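Local atomic coordinates of trehalose-6-phosphate phosphatase (Neosartorya fumigata, PDB entry 5DXL), a protein that belongs to the trehalose-phosphatase family of the HAD clan, pairing a Rossmann-like core built on a mixed beta sheet with a smaller alpha/beta domain. Residues K13-A18 with A55-N60; P33-K36 with A40-P43; E115-F120 with S130-K135; V212-D217 with R226-S231; I93-S98 with A194-Q199. All coordinates share one frame; numbering follows the deposited sequence.

Interaction 1: K13-A18 with A55-N60; sequences KQYRKA and AADPRN
The phenol of Y15 meets the carboxamide of N60 where the end of helix 8-17 faces the Asx turn that leads from helix 45-56 into strand 60-65, an inner strand of the HAD core sheet. One direct hydrogen bond spans the contact: N60 ND2 donates to Y15 OH over 3.1 Å, close to straight at 166° and nearly in the plane of the amide. Because CG of Y15 stands anti to its own backbone N (chi1 -178°), the ring reaches out from the helix to the turn, where the two side chains cross at about a right angle. The amide has further holds on it, since N60 OD1 accepts from R21 NH1 and ND2 is also bonded to L54 O, which fixes its rotation.

Water provides a second link. A single molecule lies 2.5 Å from Y15 OH and gives a hydrogen to D57 OD2 at 2.6 Å, bridging two oxygens that are themselves 4.2 Å apart.

Two further contacts hold the ring of Y15: R21 makes a cation-pi contact, and F211 of strand 211-216 meets it edge-to-face.

Within the turn a salt bridge joins R59 and D57. R59 grips D57 side-on through NE and NH2, both carboxylate oxygens lying close to the guanidinium plane and offering their syn lone pairs; the shortest of these bonds, R59 NH2 to D57 OD2, measures 2.7 Å. The Asx turn is closed by R59 N, which reaches D57 OD1 at 2.9 Å on its anti side, 31° out of the carboxylate plane.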
# COMPACT_ATOMS: atom_id res chain seq x y z
N LYS A 13 -22.01 -4.32 11.65
CA LYS A 13 -22.47 -3.64 12.85
C LYS A 13 -21.62 -2.40 13.16
O LYS A 13 -22.16 -1.32 13.45
CB LYS A 13 -22.46 -4.59 14.05
CG LYS A 13 -23.06 -4.00 15.32
CD LYS A 13 -22.93 -4.96 16.50
CE LYS A 13 -23.55 -4.35 17.75
NZ LYS A 13 -23.25 -5.14 18.97
N GLN A 14 -20.30 -2.52 13.08
CA GLN A 14 -19.46 -1.37 13.37
C GLN A 14 -19.54 -0.32 12.25
O GLN A 14 -19.47 0.87 12.50
CB GLN A 14 -18.01 -1.79 13.62
CG GLN A 14 -17.12 -0.69 14.15
CD GLN A 14 -17.66 -0.05 15.45
OE1 GLN A 14 -18.39 -0.69 16.21
NE2 GLN A 14 -17.28 1.20 15.69
N TYR A 15 -19.71 -0.78 11.01
CA TYR A 15 -19.90 0.12 9.87
C TYR A 15 -21.11 1.03 10.09
O TYR A 15 -21.02 2.25 9.91
CB TYR A 15 -20.08 -0.67 8.57
CG TYR A 15 -20.23 0.16 7.31
CD1 TYR A 15 -19.14 0.79 6.73
CD2 TYR A 15 -21.46 0.28 6.68
CE1 TYR A 15 -19.27 1.54 5.56
CE2 TYR A 15 -21.60 1.03 5.52
CZ TYR A 15 -20.50 1.65 4.96
OH TYR A 15 -20.65 2.39 3.81
N ARG A 16 -22.22 0.42 10.47
CA ARG A 16 -23.46 1.18 10.72
C ARG A 16 -23.32 2.18 11.86
O ARG A 16 -23.87 3.28 11.83
CB ARG A 16 -24.61 0.23 11.01
CG ARG A 16 -25.13 -0.49 9.80
CD ARG A 16 -26.33 -1.35 10.18
NE ARG A 16 -26.98 -1.93 9.01
CZ ARG A 16 -27.44 -3.17 8.95
NH1 ARG A 16 -27.35 -3.98 10.00
NH2 ARG A 16 -28.00 -3.60 7.82
N LYS A 17 -22.57 1.79 12.89
CA LYS A 17 -22.40 2.59 14.09
C LYS A 17 -21.48 3.79 13.85
O LYS A 17 -21.66 4.87 14.42
CB LYS A 17 -21.85 1.70 15.21
CG LYS A 17 -21.80 2.31 16.59
CD LYS A 17 -21.39 1.24 17.59
CE LYS A 17 -21.24 1.80 18.99
NZ LYS A 17 -22.52 2.36 19.51
N ALA A 18 -20.50 3.60 12.97
CA ALA A 18 -19.46 4.60 12.76
C ALA A 18 -19.94 5.81 11.99
O ALA A 18 -20.59 5.69 10.95
CB ALA A 18 -18.27 3.96 12.04
N ALA A 55 -17.60 4.98 -2.35
CA ALA A 55 -16.99 6.29 -2.23
C ALA A 55 -18.01 7.42 -2.31
O ALA A 55 -17.72 8.54 -1.92
CB ALA A 55 -15.92 6.48 -3.30
N ALA A 56 -19.20 7.11 -2.80
CA ALA A 56 -20.23 8.13 -2.95
C ALA A 56 -20.71 8.65 -1.59
O ALA A 56 -21.10 9.82 -1.46
CB ALA A 56 -21.40 7.58 -3.74
N ASP A 57 -20.68 7.78 -0.60
CA ASP A 57 -21.08 8.12 0.77
C ASP A 57 -19.99 8.95 1.43
O ASP A 57 -18.87 8.48 1.62
CB ASP A 57 -21.35 6.83 1.56
CG ASP A 57 -21.91 7.07 2.96
OD1 ASP A 57 -21.67 8.13 3.57
OD2 ASP A 57 -22.57 6.13 3.46
N PRO A 58 -20.31 10.19 1.80
CA PRO A 58 -19.27 11.09 2.31
C PRO A 58 -18.77 10.71 3.70
O PRO A 58 -17.77 11.28 4.15
CB PRO A 58 -19.97 12.45 2.32
CG PRO A 58 -21.38 12.11 2.55
CD PRO A 58 -21.62 10.85 1.74
N ARG A 59 -19.45 9.79 4.37
CA ARG A 59 -18.98 9.29 5.65
C ARG A 59 -17.75 8.41 5.43
O ARG A 59 -17.01 8.13 6.37
CB ARG A 59 -20.06 8.48 6.36
CG ARG A 59 -21.32 9.30 6.70
CD ARG A 59 -22.41 8.40 7.27
NE ARG A 59 -22.91 7.44 6.29
CZ ARG A 59 -23.81 6.49 6.53
NH1 ARG A 59 -24.34 6.36 7.75
NH2 ARG A 59 -24.19 5.68 5.55
N ASN A 60 -17.55 7.98 4.19
CA ASN A 60 -16.43 7.08 3.86
C ASN A 60 -15.26 7.84 3.24
O ASN A 60 -15.45 8.70 2.39
CB ASN A 60 -16.87 5.98 2.89
CG ASN A 60 -17.98 5.10 3.47
OD1 ASN A 60 -18.10 4.96 4.68
ND2 ASN A 60 -18.77 4.49 2.59
O HOH W 1 -22.72 3.59 3.28

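Interaction 2: P33-K36 with A40-P43; sequences PIVK and AAIP
V35 lays one methyl, CG2, against the methyl groups of two consecutive alanines, A40 and A41, and this small apolar cluster carries nearly all of the contact. The closer approach is V35 CG2 to A41 CB at 3.6 Å; A40 CB stands at 4.2 Å from the same carbon. A41 N also comes within 4.0 Å of V35 CG2, so the methyl rests partly on backbone as well as on side chain. The rotation about the first torsion decides which branch does the work: at chi1 -68° CG2 sits in the crowded position between the backbone N and the carbonyl carbon, facing the alanines, while CG1 is anti to the carbonyl carbon. In all three residues the CB bond is directed at the other segment, whereas those of I34 and K36, on either side of V35, are directed away.

A looser edge is formed by P33 O, 4.4 Å from A41 CB. The backbones approach most closely at V35 and A41, whose CA atoms are 6.6 Å apart. V35 and A40 lie at the surface, but A41 is buried: its methyl also touches D28 and R68, and its carbonyl oxygen accepts a hydrogen bond from Y27 OH. Beyond it, I42 and P43 touch W76 of helix 70-77.

Neither segment contains a strand. They are two limbs of the excursion between strand 21-25 and helix 45-56, folded back on one another just after the first core strand, a position consistent with the squiggle-and-flap region that marks HAD proteins.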
# COMPACT_ATOMS: atom_id res chain seq x y z
N PRO A 33 -8.33 -10.33 -9.26
CA PRO A 33 -7.40 -11.46 -9.18
C PRO A 33 -6.00 -11.17 -9.71
O PRO A 33 -5.82 -10.30 -10.58
CB PRO A 33 -8.09 -12.52 -10.05
CG PRO A 33 -9.53 -12.18 -9.99
CD PRO A 33 -9.58 -10.67 -9.96
N ILE A 34 -5.01 -11.88 -9.17
CA ILE A 34 -3.65 -11.91 -9.72
C ILE A 34 -3.70 -12.45 -11.14
O ILE A 34 -4.30 -13.49 -11.39
CB ILE A 34 -2.70 -12.79 -8.90
CG1 ILE A 34 -2.59 -12.27 -7.47
CG2 ILE A 34 -1.33 -12.85 -9.56
CD1 ILE A 34 -1.98 -10.93 -7.42
N VAL A 35 -3.08 -11.72 -12.06
CA VAL A 35 -3.01 -12.17 -13.45
C VAL A 35 -1.62 -11.91 -13.99
O VAL A 35 -0.84 -11.14 -13.43
CB VAL A 35 -4.04 -11.48 -14.36
CG1 VAL A 35 -5.45 -11.92 -14.01
CG2 VAL A 35 -3.88 -9.98 -14.27
N LYS A 36 -1.32 -12.54 -15.11
CA LYS A 36 -0.07 -12.30 -15.80
C LYS A 36 -0.11 -10.97 -16.53
O LYS A 36 0.76 -10.13 -16.32
CB LYS A 36 0.21 -13.43 -16.78
CG LYS A 36 1.58 -13.40 -17.40
CD LYS A 36 1.81 -14.70 -18.15
CE LYS A 36 3.10 -14.66 -18.90
NZ LYS A 36 3.16 -15.86 -19.76
N ALA A 40 -5.34 -7.37 -18.18
CA ALA A 40 -6.41 -8.29 -17.80
C ALA A 40 -6.94 -7.98 -16.40
O ALA A 40 -7.97 -8.51 -15.98
CB ALA A 40 -5.93 -9.74 -17.88
N ALA A 41 -6.22 -7.12 -15.69
CA ALA A 41 -6.63 -6.71 -14.35
C ALA A 41 -7.16 -5.29 -14.36
O ALA A 41 -7.21 -4.64 -13.32
CB ALA A 41 -5.49 -6.85 -13.35
N ILE A 42 -7.50 -4.79 -15.54
CA ILE A 42 -8.32 -3.59 -15.67
C ILE A 42 -9.62 -3.88 -14.94
O ILE A 42 -10.21 -4.95 -15.14
CB ILE A 42 -8.57 -3.24 -17.15
CG1 ILE A 42 -7.37 -2.49 -17.72
CG2 ILE A 42 -9.84 -2.42 -17.32
CD1 ILE A 42 -7.33 -2.46 -19.22
N PRO A 43 -10.04 -2.96 -14.06
CA PRO A 43 -11.18 -3.25 -13.19
C PRO A 43 -12.41 -3.57 -14.00
O PRO A 43 -12.77 -2.83 -14.92
CB PRO A 43 -11.36 -1.95 -12.39
CG PRO A 43 -10.72 -0.89 -13.23
CD PRO A 43 -9.54 -1.59 -13.85

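Interaction 3: E115-F120 with S130-K135; sequences EVMEVF and SFIERK
Apolar packing between M117 and F120 on the helix and I132 on the strand makes up the inner part of this contact. M117, present as selenomethionine, is bent at its two outer side-chain torsions (chi2 -57°, chi3 -64°), a hook that carries SE to 3.9 Å from I132 CG2 and lets CE lie near both CG2 and CD1 of the isoleucine. The closest approaches of the two I132 branches are to different residues: CG2 meets the selenium, while CD1 reaches back to the helix and comes within 3.6 Å of F120 CB. I132 CG2 approaches the F120 ring obliquely. One face of that ring is occupied from within the helix by V116 CG1, 3.6 Å above the plane and offset toward the rim, and the ring also meets that of W141.

The second kind of contact sets a charged group over an aliphatic one. R134 extends from CG to NE, and one face of its guanidinium passes over M117 CG, with R134 NH1 at 3.5 Å from that carbon. The polar end is fixed beyond the helix segment, where R134 NH2 bonds to Q113 OE1 on an earlier turn of the same helix, holding the flat group above the methionine chain.

Helix 115-120 and strand 131-134 run nearly antiparallel, at 160°, the axes of these short segments coming within 9.9 Å at their closest. Strand 131-134 is the edge of a four-stranded antiparallel sheet, and helices 112-125 and 148-164 share the packing; this two-layer alpha/beta arrangement is consistent with the C2-type cap of HAD proteins.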
# COMPACT_ATOMS: atom_id res chain seq x y z
N GLU A 115 24.84 10.53 -3.97
CA GLU A 115 25.82 9.78 -3.18
C GLU A 115 25.68 8.28 -3.40
O GLU A 115 26.67 7.56 -3.49
CB GLU A 115 25.68 10.12 -1.70
CG GLU A 115 26.84 9.60 -0.87
CD GLU A 115 26.86 10.19 0.53
OE1 GLU A 115 26.11 11.15 0.78
OE2 GLU A 115 27.63 9.68 1.38
N VAL A 116 24.44 7.80 -3.47
CA VAL A 116 24.22 6.37 -3.68
C VAL A 116 24.76 5.92 -5.04
O VAL A 116 25.37 4.86 -5.14
CB VAL A 116 22.72 5.99 -3.55
CG1 VAL A 116 22.48 4.54 -3.97
CG2 VAL A 116 22.26 6.20 -2.12
N MSE A 117 24.57 6.74 -6.07
CA MSE A 117 25.14 6.43 -7.38
C MSE A 117 26.67 6.35 -7.32
O MSE A 117 27.28 5.44 -7.89
CB MSE A 117 24.72 7.48 -8.42
CG MSE A 117 23.27 7.36 -8.87
SE MSE A 117 22.86 5.59 -9.61
CE MSE A 117 24.05 5.64 -11.14
N GLU A 118 27.29 7.30 -6.62
CA GLU A 118 28.74 7.34 -6.50
C GLU A 118 29.24 6.07 -5.82
O GLU A 118 30.20 5.43 -6.29
CB GLU A 118 29.16 8.59 -5.73
CG GLU A 118 30.64 8.91 -5.82
CD GLU A 118 30.95 10.30 -5.28
OE1 GLU A 118 30.01 11.11 -5.15
OE2 GLU A 118 32.13 10.56 -4.99
N VAL A 119 28.59 5.69 -4.73
CA VAL A 119 28.93 4.48 -3.99
C VAL A 119 28.68 3.22 -4.81
O VAL A 119 29.54 2.35 -4.92
CB VAL A 119 28.15 4.40 -2.67
CG1 VAL A 119 28.29 3.02 -2.03
CG2 VAL A 119 28.59 5.49 -1.71
N PHE A 120 27.49 3.12 -5.40
CA PHE A 120 27.21 1.96 -6.25
C PHE A 120 28.18 1.86 -7.44
O PHE A 120 28.59 0.76 -7.81
CB PHE A 120 25.75 2.01 -6.76
CG PHE A 120 24.71 1.51 -5.77
CD1 PHE A 120 25.06 0.93 -4.57
CD2 PHE A 120 23.36 1.64 -6.09
CE1 PHE A 120 24.07 0.48 -3.69
CE2 PHE A 120 22.37 1.18 -5.22
CZ PHE A 120 22.72 0.61 -4.02
N SER A 130 28.48 -7.13 -11.74
CA SER A 130 27.44 -6.32 -11.09
C SER A 130 27.03 -5.17 -11.98
O SER A 130 27.77 -4.80 -12.89
CB SER A 130 27.92 -5.79 -9.73
OG SER A 130 28.93 -4.79 -9.88
N PHE A 131 25.86 -4.59 -11.71
CA PHE A 131 25.41 -3.41 -12.44
C PHE A 131 24.38 -2.63 -11.64
O PHE A 131 23.81 -3.13 -10.67
CB PHE A 131 24.83 -3.79 -13.81
CG PHE A 131 23.55 -4.56 -13.75
CD1 PHE A 131 23.57 -5.94 -13.64
CD2 PHE A 131 22.32 -3.92 -13.83
CE1 PHE A 131 22.39 -6.67 -13.59
CE2 PHE A 131 21.14 -4.65 -13.78
CZ PHE A 131 21.18 -6.02 -13.66
N ILE A 132 24.13 -1.40 -12.08
CA ILE A 132 23.22 -0.51 -11.38
C ILE A 132 21.93 -0.37 -12.17
O ILE A 132 21.97 -0.14 -13.38
CB ILE A 132 23.82 0.88 -11.18
CG1 ILE A 132 25.12 0.79 -10.37
CG2 ILE A 132 22.80 1.81 -10.52
CD1 ILE A 132 25.95 2.06 -10.40
N GLU A 133 20.81 -0.55 -11.47
CA GLU A 133 19.49 -0.25 -12.02
C GLU A 133 18.99 1.05 -11.41
O GLU A 133 18.88 1.18 -10.19
CB GLU A 133 18.51 -1.39 -11.73
CG GLU A 133 17.05 -1.02 -12.06
CD GLU A 133 16.06 -2.10 -11.67
OE1 GLU A 133 16.42 -3.01 -10.89
OE2 GLU A 133 14.90 -2.04 -12.15
N ARG A 134 18.71 2.02 -12.26
CA ARG A 134 18.21 3.29 -11.76
C ARG A 134 16.73 3.45 -12.12
O ARG A 134 16.36 3.38 -13.30
CB ARG A 134 19.05 4.45 -12.32
CG ARG A 134 18.58 5.82 -11.88
CD ARG A 134 19.74 6.82 -11.87
NE ARG A 134 19.47 7.96 -11.01
CZ ARG A 134 20.32 8.96 -10.80
NH1 ARG A 134 21.51 8.95 -11.40
NH2 ARG A 134 19.99 9.96 -9.99
N LYS A 135 15.89 3.62 -11.11
CA LYS A 135 14.50 4.02 -11.36
C LYS A 135 14.28 5.44 -10.84
O LYS A 135 15.22 6.06 -10.31
CB LYS A 135 13.53 3.05 -10.71
CG LYS A 135 13.50 1.68 -11.37
CD LYS A 135 12.13 1.05 -11.24
CE LYS A 135 12.02 -0.22 -12.05
NZ LYS A 135 10.63 -0.77 -12.04

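Interaction 4: V212-D217 with R226-S231; sequences VLCLGD and RALKKS
L228 carries its CG anti to the carbonyl carbon (chi1 -78°), and this sends both delta methyls from the helix onto the strand; there C214 holds SG anti to its backbone N (chi1 175°), and both its CB and its SG lie against L228 CD1. V212, two residues earlier on the same side of the strand, presents CG1 as the receiving branch.

The leucine therefore sits across two strand residues. Its CD1 presses on C214 CB at 3.5 Å, tighter than ordinary carbon contact, and lies 3.9 Å from C214 SG. Toward V212 the fit is more relaxed: V212 CG1 is 4.0 Å from L228 CD1 and 4.1 Å from L228 CD2. All three side chains are buried, and M24 of strand 21-25 touches both V212 and L228.

Just beyond the leucine the chain makes a compact turn. L228 O receives two donors from one residue, S231 OG at 2.9 Å and S231 N at 3.1 Å, which ties down the carbonyl behind the packing side chain.

Strand 211-216, helix 222-229 and strand 238-243 follow in sequence, the two strands parallel neighbours in the sheet: the beta-alpha-beta crossover of a Rossmann-like HAD core.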
# COMPACT_ATOMS: atom_id res chain seq x y z
N VAL A 212 -12.33 1.27 10.47
CA VAL A 212 -11.23 1.18 9.51
C VAL A 212 -11.22 -0.21 8.91
O VAL A 212 -11.19 -1.19 9.65
CB VAL A 212 -9.85 1.46 10.15
CG1 VAL A 212 -8.76 1.38 9.10
CG2 VAL A 212 -9.85 2.82 10.83
N LEU A 213 -11.30 -0.30 7.59
CA LEU A 213 -11.15 -1.58 6.90
C LEU A 213 -9.96 -1.49 5.98
O LEU A 213 -9.90 -0.64 5.09
CB LEU A 213 -12.40 -1.94 6.11
CG LEU A 213 -12.32 -3.21 5.24
CD1 LEU A 213 -12.07 -4.47 6.08
CD2 LEU A 213 -13.62 -3.38 4.46
N CYS A 214 -8.99 -2.37 6.21
CA CYS A 214 -7.74 -2.35 5.48
C CYS A 214 -7.50 -3.72 4.88
O CYS A 214 -7.44 -4.70 5.62
CB CYS A 214 -6.60 -1.94 6.41
SG CYS A 214 -4.94 -1.98 5.68
N LEU A 215 -7.39 -3.77 3.56
CA LEU A 215 -7.34 -5.03 2.82
C LEU A 215 -6.13 -5.11 1.90
O LEU A 215 -5.82 -4.17 1.17
CB LEU A 215 -8.61 -5.20 1.98
CG LEU A 215 -9.86 -5.65 2.75
CD1 LEU A 215 -11.13 -5.10 2.11
CD2 LEU A 215 -9.89 -7.17 2.75
N GLY A 216 -5.46 -6.26 1.92
CA GLY A 216 -4.30 -6.47 1.07
C GLY A 216 -3.89 -7.92 1.07
O GLY A 216 -4.14 -8.65 2.03
N ASP A 217 -3.24 -8.35 -0.02
CA ASP A 217 -2.89 -9.76 -0.18
C ASP A 217 -1.41 -10.07 -0.03
O ASP A 217 -1.05 -11.23 0.13
CB ASP A 217 -3.33 -10.25 -1.56
CG ASP A 217 -2.56 -9.57 -2.68
OD1 ASP A 217 -2.50 -8.33 -2.67
OD2 ASP A 217 -2.02 -10.28 -3.56
N ARG A 226 0.54 -3.81 10.20
CA ARG A 226 1.46 -3.43 11.28
C ARG A 226 1.20 -2.02 11.76
O ARG A 226 1.12 -1.76 12.95
CB ARG A 226 2.92 -3.54 10.84
CG ARG A 226 3.46 -4.94 10.87
CD ARG A 226 4.99 -4.97 10.69
NE ARG A 226 5.41 -6.35 10.47
CZ ARG A 226 5.54 -6.90 9.27
NH1 ARG A 226 5.32 -6.18 8.18
NH2 ARG A 226 5.90 -8.17 9.15
N ALA A 227 1.07 -1.09 10.81
CA ALA A 227 0.84 0.29 11.16
C ALA A 227 -0.46 0.48 11.94
O ALA A 227 -0.53 1.27 12.88
CB ALA A 227 0.83 1.17 9.90
N LEU A 228 -1.51 -0.23 11.54
CA LEU A 228 -2.79 -0.08 12.21
C LEU A 228 -2.74 -0.65 13.62
O LEU A 228 -3.43 -0.16 14.51
CB LEU A 228 -3.91 -0.74 11.39
CG LEU A 228 -4.35 0.13 10.21
CD1 LEU A 228 -5.34 -0.64 9.36
CD2 LEU A 228 -4.98 1.41 10.72
N LYS A 229 -1.92 -1.67 13.83
CA LYS A 229 -1.73 -2.21 15.18
C LYS A 229 -1.02 -1.19 16.08
O LYS A 229 -1.09 -1.28 17.31
CB LYS A 229 -0.97 -3.54 15.12
CG LYS A 229 -1.86 -4.70 14.71
CD LYS A 229 -1.07 -5.94 14.29
CE LYS A 229 -0.44 -6.64 15.47
NZ LYS A 229 0.05 -7.99 15.06
N LYS A 230 -0.38 -0.21 15.46
CA LYS A 230 0.29 0.88 16.18
C LYS A 230 -0.50 2.19 16.20
O LYS A 230 0.01 3.21 16.66
CB LYS A 230 1.66 1.15 15.56
CG LYS A 230 2.64 0.02 15.70
CD LYS A 230 3.87 0.21 14.85
CE LYS A 230 4.70 1.39 15.31
NZ LYS A 230 6.02 1.40 14.62
N SER A 231 -1.74 2.16 15.71
CA SER A 231 -2.49 3.39 15.49
C SER A 231 -3.05 4.00 16.77
O SER A 231 -3.32 5.20 16.83
CB SER A 231 -3.65 3.13 14.52
OG SER A 231 -4.67 2.37 15.15

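Interaction 5: I93-S98 with A194-Q199; sequences IRQPRS and AARLVQ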
# COMPACT_ATOMS: atom_id res chain seq x y z
N ILE A 93 0.20 10.87 -5.22
CA ILE A 93 -1.01 10.82 -4.41
C ILE A 93 -2.04 11.81 -4.92
O ILE A 93 -1.71 12.94 -5.29
CB ILE A 93 -0.71 11.10 -2.92
CG1 ILE A 93 -1.93 10.80 -2.06
CG2 ILE A 93 -0.28 12.54 -2.69
CD1 ILE A 93 -1.64 10.84 -0.58
N ARG A 94 -3.29 11.37 -4.95
CA ARG A 94 -4.41 12.26 -5.25
C ARG A 94 -5.40 12.18 -4.10
O ARG A 94 -5.90 11.10 -3.81
CB ARG A 94 -5.10 11.89 -6.57
CG ARG A 94 -6.23 12.89 -6.96
CD ARG A 94 -7.23 12.36 -8.03
NE ARG A 94 -8.22 11.43 -7.47
CZ ARG A 94 -9.22 10.91 -8.19
NH1 ARG A 94 -9.33 11.23 -9.48
NH2 ARG A 94 -10.10 10.05 -7.62
N GLN A 95 -5.65 13.31 -3.44
CA GLN A 95 -6.62 13.33 -2.34
C GLN A 95 -8.03 13.16 -2.88
O GLN A 95 -8.32 13.55 -4.01
CB GLN A 95 -6.54 14.65 -1.56
CG GLN A 95 -5.23 14.92 -0.83
CD GLN A 95 -4.99 13.95 0.32
OE1 GLN A 95 -5.93 13.53 1.00
NE2 GLN A 95 -3.74 13.60 0.54
N PRO A 96 -8.93 12.59 -2.07
CA PRO A 96 -10.35 12.59 -2.43
C PRO A 96 -10.85 13.98 -2.85
O PRO A 96 -10.54 14.97 -2.17
CB PRO A 96 -11.04 12.13 -1.13
CG PRO A 96 -10.01 11.22 -0.50
CD PRO A 96 -8.68 11.89 -0.80
N ARG A 97 -11.56 14.02 -3.97
CA ARG A 97 -12.25 15.20 -4.49
C ARG A 97 -11.30 16.28 -4.99
O ARG A 97 -11.70 17.42 -5.22
CB ARG A 97 -13.21 15.77 -3.43
CG ARG A 97 -14.33 14.79 -3.03
CD ARG A 97 -15.26 15.33 -1.93
NE ARG A 97 -16.18 14.28 -1.51
CZ ARG A 97 -15.84 13.27 -0.71
NH1 ARG A 97 -14.61 13.19 -0.22
NH2 ARG A 97 -16.73 12.34 -0.39
N SER A 98 -10.04 15.90 -5.19
CA SER A 98 -9.06 16.80 -5.81
C SER A 98 -8.70 16.30 -7.20
O SER A 98 -8.62 15.10 -7.43
CB SER A 98 -7.80 16.91 -4.95
OG SER A 98 -6.81 17.67 -5.62
N ALA A 194 -0.08 4.12 5.24
CA ALA A 194 -1.26 3.89 6.10
C ALA A 194 -1.28 4.65 7.43
O ALA A 194 -2.33 5.08 7.91
CB ALA A 194 -1.38 2.38 6.38
N ALA A 195 -0.12 4.78 8.07
CA ALA A 195 -0.07 5.51 9.33
C ALA A 195 -0.38 6.98 9.09
O ALA A 195 -1.08 7.61 9.87
CB ALA A 195 1.30 5.36 9.99
N ARG A 196 0.15 7.50 7.98
CA ARG A 196 -0.04 8.90 7.60
C ARG A 196 -1.53 9.20 7.44
O ARG A 196 -2.03 10.23 7.89
CB ARG A 196 0.72 9.20 6.31
CG ARG A 196 1.04 10.67 6.10
CD ARG A 196 1.47 10.95 4.66
NE ARG A 196 0.47 10.51 3.69
CZ ARG A 196 -0.73 11.08 3.54
NH1 ARG A 196 -1.09 12.12 4.29
NH2 ARG A 196 -1.57 10.61 2.63
N LEU A 197 -2.24 8.28 6.80
CA LEU A 197 -3.68 8.43 6.59
C LEU A 197 -4.48 8.49 7.88
O LEU A 197 -5.45 9.24 7.98
CB LEU A 197 -4.20 7.28 5.73
CG LEU A 197 -4.19 7.60 4.25
CD1 LEU A 197 -4.62 6.40 3.44
CD2 LEU A 197 -5.11 8.80 4.01
N VAL A 198 -4.10 7.69 8.87
CA VAL A 198 -4.82 7.67 10.13
C VAL A 198 -4.52 8.92 10.96
O VAL A 198 -5.40 9.50 11.59
CB VAL A 198 -4.47 6.41 10.95
CG1 VAL A 198 -5.03 6.51 12.35
CG2 VAL A 198 -5.02 5.17 10.26
N GLN A 199 -3.26 9.35 10.93
CA GLN A 199 -2.83 10.52 11.69
C GLN A 199 -3.37 11.82 11.10
O GLN A 199 -3.47 12.82 11.81
CB GLN A 199 -1.30 10.56 11.76
CG GLN A 199 -0.70 9.45 12.61
CD GLN A 199 0.74 9.16 12.24
OE1 GLN A 199 1.30 9.78 11.33
NE2 GLN A 199 1.36 8.21 12.94
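The guanidinium of R196 is met on a slant by I93 CD1 and by the amide nitrogen of Q95. The methyl comes very near, I93 CD1 to R196 NH2 being 3.2 Å, a tight fit for a carbon against a nitrogen. Q95 NE2 stays at 4.2 Å from R196 NH2, too far to bond, and both groups are donors. The charge is answered instead by E200, just past the end of the helix segment, which forms a salt bridge to R196 NH1 and is also touched by Q95.

Two side chains approaching from opposite directions create this meeting. I93 is fully extended, with CG1 anti to its backbone N (chi1 -170°) and CD1 anti in turn, a shape that carries CD1 out to the guanidinium. R196 leaves the helix extended and then bends at chi3 (56°), which brings NH2 against that methyl.

In the fold, I93 belongs to strand 92-94, next to the outermost strand 101-103 of the HAD core sheet, and R196 to helix 190-199, which packs across that sheet. W63 of strand 60-65 is touched by I93, Q95, P96 and L197. The backbones themselves remain well separated, Q95 CA and L197 CA being 10.6 Å apart.

After the strand the chain reverses in a type II beta turn from Q95 to S98. R97 takes the positive phi of its third position (70°), and S98 N bonds to Q95 O at 3.1 Å.

From the N terminus, interaction 1 closes the first loop, bringing helix 8-17 to the start of strand 60-65; interaction 2 falls wholly within it, as a short fold-back after strand 21-25. Interaction 5 closes a far longer loop, 93-98 to 194-199, and encloses interaction 3 in the separate domain with the four-stranded sheet, about 32 Å away between the centres of the two contacts. Interaction 4 follows in series, and no loops cross. In the core the contacts adjoin: R97 packs on P58, linking interactions 5 and 1, and V198 packs on L228, linking 5 and 4 where their helices meet over one sheet. I34 touches D217, joining interaction 2 to interaction 4. Interactions 1 and 3 lie on opposite sides of the chain's centre.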